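Local coordinates for putative iron binding protein (PDB 1Y9U), which binds ferric iron through tyrosine side chains and probably serves as a periplasmic solute-binding protein in iron uptake, at residues 14-19 with 270-276; 106-110 with 179-183. All blocks are in the same frame, centred on the assembly; numbering follows the deposited sequence.

Contact 1 and contact 2 sit on different parts of the chain, their centres 19 Å apart and their nearest atoms about 6 Å apart; along the sequence contact 2 is nested inside the loop closed by contact 1. Each is built round an end-on arginine-carboxylate pair. In contact 1, partly buried, a loop meets the end of a helix, a water bridges the backbones, and a helix tyrosine sets its hydroxyl at the guanidinium edge. Contact 2 is fully buried, a strand against a helix, and its tyrosine comes from the strand to pack on helix side chains and backbone. Strand 100-112 belongs to contact 2 and also lies against contact 1, and both contacts come close to iron-binding tyrosines.

Contact 1 of 2, residues 14-19 with 270-276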
ATOM      1  N   ARG A  14       5.891   6.863  -8.522  1.00 20.68           N
ATOM      2  CA  ARG A  14       6.307   7.346  -7.204  1.00 22.33           C
ATOM      3  C   ARG A  14       7.270   8.512  -7.351  1.00 24.59           C
ATOM      4  O   ARG A  14       8.209   8.423  -8.158  1.00 24.65           O
ATOM      5  CB  ARG A  14       7.001   6.226  -6.416  1.00 22.38           C
ATOM      6  CG  ARG A  14       6.194   4.958  -6.303  1.00 21.95           C
ATOM      7  CD  ARG A  14       6.440   4.232  -4.985  1.00 23.62           C
ATOM      8  NE  ARG A  14       5.689   4.899  -3.911  1.00 24.46           N
ATOM      9  CZ  ARG A  14       5.536   4.407  -2.685  1.00 23.46           C
ATOM     10  NH1 ARG A  14       6.119   3.272  -2.329  1.00 23.30           N
ATOM     11  NH2 ARG A  14       4.818   5.061  -1.808  1.00 21.28           N
ATOM     12  N   GLU A  15       7.098   9.550  -6.527  1.00 27.07           N
ATOM     13  CA  GLU A  15       7.868  10.795  -6.656  1.00 29.35           C
ATOM     14  C   GLU A  15       9.331  10.389  -6.615  1.00 29.72           C
ATOM     15  O   GLU A  15       9.724   9.659  -5.704  1.00 30.17           O
ATOM     16  CB  GLU A  15       7.630  11.802  -5.497  1.00 30.55           C
ATOM     17  CG  GLU A  15       6.207  12.259  -5.145  1.00 33.74           C
ATOM     18  CD  GLU A  15       5.339  12.694  -6.321  1.00 37.38           C
ATOM     19  OE1 GLU A  15       4.651  11.817  -6.900  1.00 39.86           O
ATOM     20  OE2 GLU A  15       5.298  13.921  -6.640  1.00 39.32           O
ATOM     21  N   PRO A  16      10.143  10.833  -7.571  1.00 30.35           N
ATOM     22  CA  PRO A  16      11.574  10.496  -7.559  1.00 30.35           C
ATOM     23  C   PRO A  16      12.299  10.776  -6.230  1.00 30.05           C
ATOM     24  O   PRO A  16      13.313  10.134  -5.954  1.00 29.64           O
ATOM     25  CB  PRO A  16      12.166  11.347  -8.699  1.00 30.61           C
ATOM     26  CG  PRO A  16      11.039  12.097  -9.328  1.00 31.12           C
ATOM     27  CD  PRO A  16       9.765  11.626  -8.754  1.00 30.77           C
ATOM     28  N   LYS A  17      11.809  11.699  -5.407  1.00 29.69           N
ATOM     29  CA  LYS A  17      12.515  11.999  -4.162  1.00 29.81           C
ATOM     30  C   LYS A  17      12.399  10.902  -3.092  1.00 28.52           C
ATOM     31  O   LYS A  17      13.261  10.800  -2.233  1.00 28.81           O
ATOM     32  CB  LYS A  17      12.113  13.367  -3.605  1.00 30.67           C
ATOM     33  CG  LYS A  17      12.685  14.565  -4.392  1.00 32.49           C
ATOM     34  CD  LYS A  17      14.165  14.411  -4.838  1.00 34.73           C
ATOM     35  CE  LYS A  17      14.263  13.971  -6.304  1.00 35.81           C
ATOM     36  NZ  LYS A  17      15.656  13.776  -6.777  1.00 37.17           N
ATOM     37  N   LEU A  18      11.373  10.059  -3.176  1.00 27.43           N
ATOM     38  CA  LEU A  18      11.274   8.855  -2.339  1.00 26.66           C
ATOM     39  C   LEU A  18      12.380   7.836  -2.637  1.00 25.62           C
ATOM     40  O   LEU A  18      12.693   6.980  -1.802  1.00 25.04           O
ATOM     41  CB  LEU A  18       9.920   8.160  -2.561  1.00 26.96           C
ATOM     42  CG  LEU A  18       8.653   8.917  -2.146  1.00 27.87           C
ATOM     43  CD1 LEU A  18       7.435   8.154  -2.630  1.00 28.48           C
ATOM     44  CD2 LEU A  18       8.597   9.147  -0.632  1.00 29.15           C
ATOM     45  N   ILE A  19      12.958   7.919  -3.828  1.00 23.87           N
ATOM     46  CA  ILE A  19      13.876   6.887  -4.300  1.00 23.01           C
ATOM     47  C   ILE A  19      15.228   7.395  -4.801  1.00 21.66           C
ATOM     48  O   ILE A  19      16.089   6.588  -5.074  1.00 20.23           O
ATOM     49  CB  ILE A  19      13.213   6.053  -5.412  1.00 23.41           C
ATOM     50  CG1 ILE A  19      12.757   6.948  -6.572  1.00 24.59           C
ATOM     51  CG2 ILE A  19      12.052   5.244  -4.824  1.00 23.98           C
ATOM     52  CD1 ILE A  19      12.086   6.202  -7.705  1.00 25.70           C
ATOM     53  N   TYR A 270      14.125   2.438   1.105  1.00 12.42           N
ATOM     54  CA  TYR A 270      12.902   2.430   0.298  1.00 12.61           C
ATOM     55  C   TYR A 270      11.668   2.569   1.185  1.00 14.06           C
ATOM     56  O   TYR A 270      10.776   3.381   0.910  1.00 14.83           O
ATOM     57  CB  TYR A 270      12.819   1.150  -0.569  1.00 13.60           C
ATOM     58  CG  TYR A 270      11.655   1.131  -1.538  1.00 14.04           C
ATOM     59  CD1 TYR A 270      11.822   1.505  -2.865  1.00 16.96           C
ATOM     60  CD2 TYR A 270      10.395   0.709  -1.140  1.00 11.27           C
ATOM     61  CE1 TYR A 270      10.767   1.509  -3.748  1.00 18.41           C
ATOM     62  CE2 TYR A 270       9.329   0.728  -2.017  1.00 12.67           C
ATOM     63  CZ  TYR A 270       9.513   1.125  -3.316  1.00 16.33           C
ATOM     64  OH  TYR A 270       8.466   1.135  -4.218  1.00 17.84           O
ATOM     65  N   ALA A 271      11.626   1.775   2.242  1.00 13.95           N
ATOM     66  CA  ALA A 271      10.466   1.753   3.131  1.00 14.75           C
ATOM     67  C   ALA A 271      10.467   2.970   4.012  1.00 16.03           C
ATOM     68  O   ALA A 271       9.414   3.581   4.202  1.00 15.96           O
ATOM     69  CB  ALA A 271      10.438   0.480   3.968  1.00 14.61           C
ATOM     70  N   GLN A 272      11.628   3.365   4.529  1.00 17.20           N
ATOM     71  CA  GLN A 272      11.727   4.550   5.387  1.00 18.94           C
ATOM     72  C   GLN A 272      11.208   5.802   4.667  1.00 18.25           C
ATOM     73  O   GLN A 272      10.570   6.658   5.298  1.00 18.39           O
ATOM     74  CB  GLN A 272      13.168   4.751   5.886  1.00 19.46           C
ATOM     75  CG  GLN A 272      13.430   5.999   6.785  1.00 23.21           C
ATOM     76  CD  GLN A 272      13.216   5.748   8.293  1.00 26.87           C
ATOM     77  OE1 GLN A 272      12.835   6.669   9.039  1.00 29.34           O
ATOM     78  NE2 GLN A 272      13.490   4.526   8.745  1.00 28.43           N
ATOM     79  N   ALA A 273      11.407   5.894   3.350  1.00 18.03           N
ATOM     80  CA  ALA A 273      11.090   7.113   2.626  1.00 17.59           C
ATOM     81  C   ALA A 273       9.632   7.541   2.769  1.00 16.53           C
ATOM     82  O   ALA A 273       9.400   8.735   2.899  1.00 17.20           O
ATOM     83  CB  ALA A 273      11.448   6.987   1.166  1.00 18.26           C
ATOM     84  N   ASN A 274       8.666   6.607   2.704  1.00 14.31           N
ATOM     85  CA  ASN A 274       7.249   6.948   2.906  1.00 13.64           C
ATOM     86  C   ASN A 274       6.705   6.249   4.149  1.00 11.70           C
ATOM     87  O   ASN A 274       5.506   6.116   4.264  1.00 11.46           O
ATOM     88  CB  ASN A 274       6.349   6.602   1.688  1.00 14.16           C
ATOM     89  CG  ASN A 274       4.920   7.156   1.803  1.00 14.72           C
ATOM     90  OD1 ASN A 274       4.729   8.306   2.190  1.00 16.28           O
ATOM     91  ND2 ASN A 274       3.914   6.325   1.467  1.00 13.97           N
ATOM     92  N   TYR A 275       7.579   5.822   5.065  1.00 11.43           N
ATOM     93  CA  TYR A 275       7.220   5.156   6.321  1.00 10.49           C
ATOM     94  C   TYR A 275       6.381   3.900   6.107  1.00 10.20           C
ATOM     95  O   TYR A 275       5.524   3.584   6.904  1.00 10.49           O
ATOM     96  CB  TYR A 275       6.524   6.123   7.278  1.00 10.80           C
ATOM     97  CG  TYR A 275       7.436   7.242   7.702  1.00 10.11           C
ATOM     98  CD1 TYR A 275       7.219   8.555   7.302  1.00 11.83           C
ATOM     99  CD2 TYR A 275       8.526   6.986   8.519  1.00 13.01           C
ATOM    100  CE1 TYR A 275       8.069   9.570   7.702  1.00 12.96           C
ATOM    101  CE2 TYR A 275       9.372   7.985   8.897  1.00 14.21           C
ATOM    102  CZ  TYR A 275       9.144   9.264   8.507  1.00 14.72           C
ATOM    103  OH  TYR A 275      10.018  10.240   8.932  1.00 18.19           O
ATOM    104  N   GLU A 276       6.637   3.217   5.001  1.00 10.45           N
ATOM    105  CA  GLU A 276       5.991   1.974   4.669  1.00 10.56           C
ATOM    106  C   GLU A 276       6.758   0.814   5.303  1.00 10.18           C
ATOM    107  O   GLU A 276       7.759   1.013   6.014  1.00 11.79           O
ATOM    108  CB  GLU A 276       5.892   1.833   3.148  1.00 10.22           C
ATOM    109  CG  GLU A 276       4.900   2.816   2.551  1.00  9.95           C
ATOM    110  CD  GLU A 276       4.975   2.931   1.058  1.00 11.29           C
ATOM    111  OE1 GLU A 276       5.925   2.398   0.433  1.00 14.01           O
ATOM    112  OE2 GLU A 276       4.124   3.646   0.503  1.00 11.51           O
TER
HETATM  113  O   HOH W   1      10.778   4.672  -1.610  1.00 21.35           O
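Arg14 and Glu276 approach from opposite directions, and the carboxylate of Glu276 lies at the edge of the Arg14 guanidinium, near its plane, the two planes only 25° apart. NH1 of Arg14 donates to OE1 of Glu276 at 2.9 Å, nearly straight at 173° and on the syn lone pair, while NH2 of Arg14 reaches OE2 of Glu276 at 2.8 Å, syn but tilted out of the carboxylate plane. This end-on, two-nitrogen grip restrains rotation of both groups. Bends at the second and third torsions of Arg14 (chi3 78°) bring its guanidinium across to the carboxylate. OE2 of Glu276 accepts a second bond, 2.9 Å from ND2 of Asn274, which comes from above the plane on the same face as NH2 of Arg14. Arg105 adds another salt bridge to OE2 and Ser103 bonds OE1, so the cluster probably favours an ionised carboxylate.

Tyr270 runs at about a right angle to Arg14; its hydroxyl lies at the guanidinium edge but hydrogen-bonds with Ser240. CG2 of Ile19 packs 4.1 Å from CE1 of Tyr270, the two side chains lying alongside and pointing the same way. Further out, CD2 of Leu18 is 4.0 Å from CB of Ala273, and one water donates to both Leu18 O and Tyr270 O.

Asn274, whose OD1 pairs with His203, also touches Tyr199, a ferric iron ligand in a structure of this protein, though no iron is bound to this chain. Beside that site the helix closes in a Schellman motif, with Tyr275 at positive phi as C-prime and Glu276 N returning to Ala271 O at 2.9 Å.

Contact 2 of 2, residues 106-110 with 179-183; sequences DRVLY and DRDVA
Arg107 faces Asp179 with both terminal nitrogens, one to each carboxylate oxygen. NH1 of Arg107 lies 2.9 Å from OD2 of Asp179, and NH2 of Arg107 lies 3.2 Å from OD1 of Asp179, both bonds nearly straight. Each oxygen lies close to the guanidinium plane and is met on its syn side, and the two flat groups are 22° from coplanar, the geometry of an end-on salt bridge. CG of Arg107 stands anti to the backbone N (chi1 -167°), and a bend at the second torsion carries the guanidinium to Asp179.

Three residues along the strand, Tyr110 turns its ring to helix residues 179-183. CD2 of Tyr110 packs 3.7 Å from CG1 of Val182 and 4.1 Å from CB of Ala183, while CE2 of Tyr110 comes within 3.6 Å of Asp179 O. The backbone N of Ala183 lies in the ring plane, at its edge.

Asn197 positions all three polar groups: its OD1 accepts from NH1 of Arg107, its N bonds OD2 of Asp179, and its O pairs with the hydroxyl of Tyr110. Asn144 takes NE of Arg107, so the guanidinium is bonded at all three nitrogens.

Tyr110 and Asp179 both touch Tyr200, and Arg107 comes near Tyr143. Both tyrosines bind ferric iron in a structure of this protein, and the packing is consistent with a second-shell role in a periplasmic binding protein fold.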
ATOM      1  N   ASP A 106      -0.222  -1.219   4.898  1.00  9.97           N
ATOM      2  CA  ASP A 106      -1.228  -1.810   5.752  1.00  9.88           C
ATOM      3  C   ASP A 106      -2.282  -0.822   6.162  1.00  8.84           C
ATOM      4  O   ASP A 106      -1.985   0.337   6.501  1.00  9.21           O
ATOM      5  CB  ASP A 106      -0.637  -2.530   6.974  1.00  9.96           C
ATOM      6  CG  ASP A 106       0.332  -1.712   7.793  1.00 11.22           C
ATOM      7  OD1 ASP A 106       1.214  -1.030   7.235  1.00 12.45           O
ATOM      8  OD2 ASP A 106       0.311  -1.792   9.018  1.00 11.15           O
ATOM      9  N   ARG A 107      -3.519  -1.293   6.120  1.00  8.39           N
ATOM     10  CA  ARG A 107      -4.659  -0.470   6.468  1.00  8.39           C
ATOM     11  C   ARG A 107      -5.112  -0.879   7.861  1.00  8.66           C
ATOM     12  O   ARG A 107      -5.486  -2.017   8.088  1.00  9.00           O
ATOM     13  CB  ARG A 107      -5.766  -0.596   5.429  1.00  9.05           C
ATOM     14  CG  ARG A 107      -6.845   0.454   5.568  1.00 10.30           C
ATOM     15  CD  ARG A 107      -7.497   0.832   4.222  1.00  9.67           C
ATOM     16  NE  ARG A 107      -8.402   1.980   4.264  1.00 10.60           N
ATOM     17  CZ  ARG A 107      -7.989   3.240   4.326  1.00 10.41           C
ATOM     18  NH1 ARG A 107      -6.703   3.533   4.397  1.00 11.03           N
ATOM     19  NH2 ARG A 107      -8.876   4.218   4.315  1.00 11.92           N
ATOM     20  N   VAL A 108      -4.976   0.054   8.802  1.00  8.45           N
ATOM     21  CA  VAL A 108      -5.061  -0.237  10.222  1.00  8.79           C
ATOM     22  C   VAL A 108      -6.151   0.597  10.896  1.00  8.26           C
ATOM     23  O   VAL A 108      -6.866   1.351  10.255  1.00  8.61           O
ATOM     24  CB  VAL A 108      -3.672  -0.027  10.880  1.00  8.87           C
ATOM     25  CG1 VAL A 108      -2.585  -0.873  10.169  1.00  9.82           C
ATOM     26  CG2 VAL A 108      -3.263   1.432  10.873  1.00  9.42           C
ATOM     27  N   LEU A 109      -6.264   0.450  12.214  1.00  8.43           N
ATOM     28  CA  LEU A 109      -7.206   1.201  13.015  1.00  8.68           C
ATOM     29  C   LEU A 109      -6.454   2.263  13.797  1.00  8.73           C
ATOM     30  O   LEU A 109      -5.560   1.952  14.576  1.00  9.98           O
ATOM     31  CB  LEU A 109      -7.934   0.274  13.981  1.00  8.83           C
ATOM     32  CG  LEU A 109      -9.218   0.834  14.600  1.00  9.03           C
ATOM     33  CD1 LEU A 109     -10.359   0.942  13.571  1.00  8.72           C
ATOM     34  CD2 LEU A 109      -9.654   0.005  15.795  1.00  9.46           C
ATOM     35  N   TYR A 110      -6.776   3.526  13.551  1.00  9.10           N
ATOM     36  CA  TYR A 110      -6.322   4.606  14.420  1.00  8.70           C
ATOM     37  C   TYR A 110      -7.234   4.627  15.620  1.00  8.73           C
ATOM     38  O   TYR A 110      -8.440   4.497  15.449  1.00  8.77           O
ATOM     39  CB  TYR A 110      -6.428   5.948  13.738  1.00  8.58           C
ATOM     40  CG  TYR A 110      -5.549   6.202  12.519  1.00  7.58           C
ATOM     41  CD1 TYR A 110      -4.730   5.229  11.953  1.00  7.91           C
ATOM     42  CD2 TYR A 110      -5.560   7.473  11.917  1.00  7.90           C
ATOM     43  CE1 TYR A 110      -3.974   5.511  10.818  1.00  7.70           C
ATOM     44  CE2 TYR A 110      -4.804   7.753  10.809  1.00  8.70           C
ATOM     45  CZ  TYR A 110      -3.986   6.778  10.274  1.00  7.77           C
ATOM     46  OH  TYR A 110      -3.295   7.064   9.112  1.00  8.90           O
ATOM     47  N   ASP A 179      -7.046  10.253   4.981  1.00  9.77           N
ATOM     48  CA  ASP A 179      -6.706   9.355   6.070  1.00  9.26           C
ATOM     49  C   ASP A 179      -6.244  10.115   7.315  1.00  8.99           C
ATOM     50  O   ASP A 179      -6.596   9.743   8.443  1.00 10.29           O
ATOM     51  CB  ASP A 179      -5.647   8.328   5.649  1.00  8.77           C
ATOM     52  CG  ASP A 179      -6.224   7.086   5.045  1.00  8.86           C
ATOM     53  OD1 ASP A 179      -7.440   7.038   4.666  1.00 10.52           O
ATOM     54  OD2 ASP A 179      -5.496   6.078   4.856  1.00  9.62           O
ATOM     55  N   ARG A 180      -5.450  11.160   7.137  1.00  8.67           N
ATOM     56  CA  ARG A 180      -4.983  11.934   8.273  1.00  9.63           C
ATOM     57  C   ARG A 180      -6.126  12.635   9.009  1.00  9.21           C
ATOM     58  O   ARG A 180      -6.034  12.863  10.204  1.00  9.82           O
ATOM     59  CB  ARG A 180      -3.875  12.910   7.888  1.00  9.55           C
ATOM     60  CG  ARG A 180      -2.584  12.183   7.575  1.00 11.94           C
ATOM     61  CD  ARG A 180      -1.535  13.061   7.041  1.00 17.39           C
ATOM     62  NE  ARG A 180      -1.682  13.032   5.609  1.00 18.59           N
ATOM     63  CZ  ARG A 180      -0.696  12.957   4.751  1.00 15.80           C
ATOM     64  NH1 ARG A 180       0.580  12.974   5.151  1.00 18.45           N
ATOM     65  NH2 ARG A 180      -1.001  12.939   3.472  1.00 19.69           N
ATOM     66  N   ASP A 181      -7.206  12.943   8.291  1.00 10.14           N
ATOM     67  CA  ASP A 181      -8.393  13.527   8.940  1.00 10.03           C
ATOM     68  C   ASP A 181      -8.990  12.620  10.013  1.00  9.97           C
ATOM     69  O   ASP A 181      -9.670  13.089  10.926  1.00 10.43           O
ATOM     70  CB  ASP A 181      -9.470  13.875   7.921  1.00 10.25           C
ATOM     71  CG  ASP A 181      -9.086  15.025   7.025  1.00 11.08           C
ATOM     72  OD1 ASP A 181      -8.330  15.951   7.457  1.00 13.23           O
ATOM     73  OD2 ASP A 181      -9.556  15.084   5.878  1.00 13.10           O
ATOM     74  N   VAL A 182      -8.780  11.329   9.896  1.00  9.93           N
ATOM     75  CA  VAL A 182      -9.199  10.407  10.948  1.00  9.79           C
ATOM     76  C   VAL A 182      -8.506  10.765  12.251  1.00  9.28           C
ATOM     77  O   VAL A 182      -9.140  10.813  13.304  1.00 10.30           O
ATOM     78  CB  VAL A 182      -8.942   8.941  10.558  1.00 10.55           C
ATOM     79  CG1 VAL A 182      -9.224   8.002  11.715  1.00 10.34           C
ATOM     80  CG2 VAL A 182      -9.755   8.560   9.321  1.00 10.52           C
ATOM     81  N   ALA A 183      -7.187  10.987  12.196  1.00  9.13           N
ATOM     82  CA  ALA A 183      -6.436  11.372  13.394  1.00  9.32           C
ATOM     83  C   ALA A 183      -6.869  12.746  13.926  1.00  9.20           C
ATOM     84  O   ALA A 183      -7.069  12.938  15.131  1.00  9.17           O
ATOM     85  CB  ALA A 183      -4.945  11.358  13.095  1.00  9.99           C
TER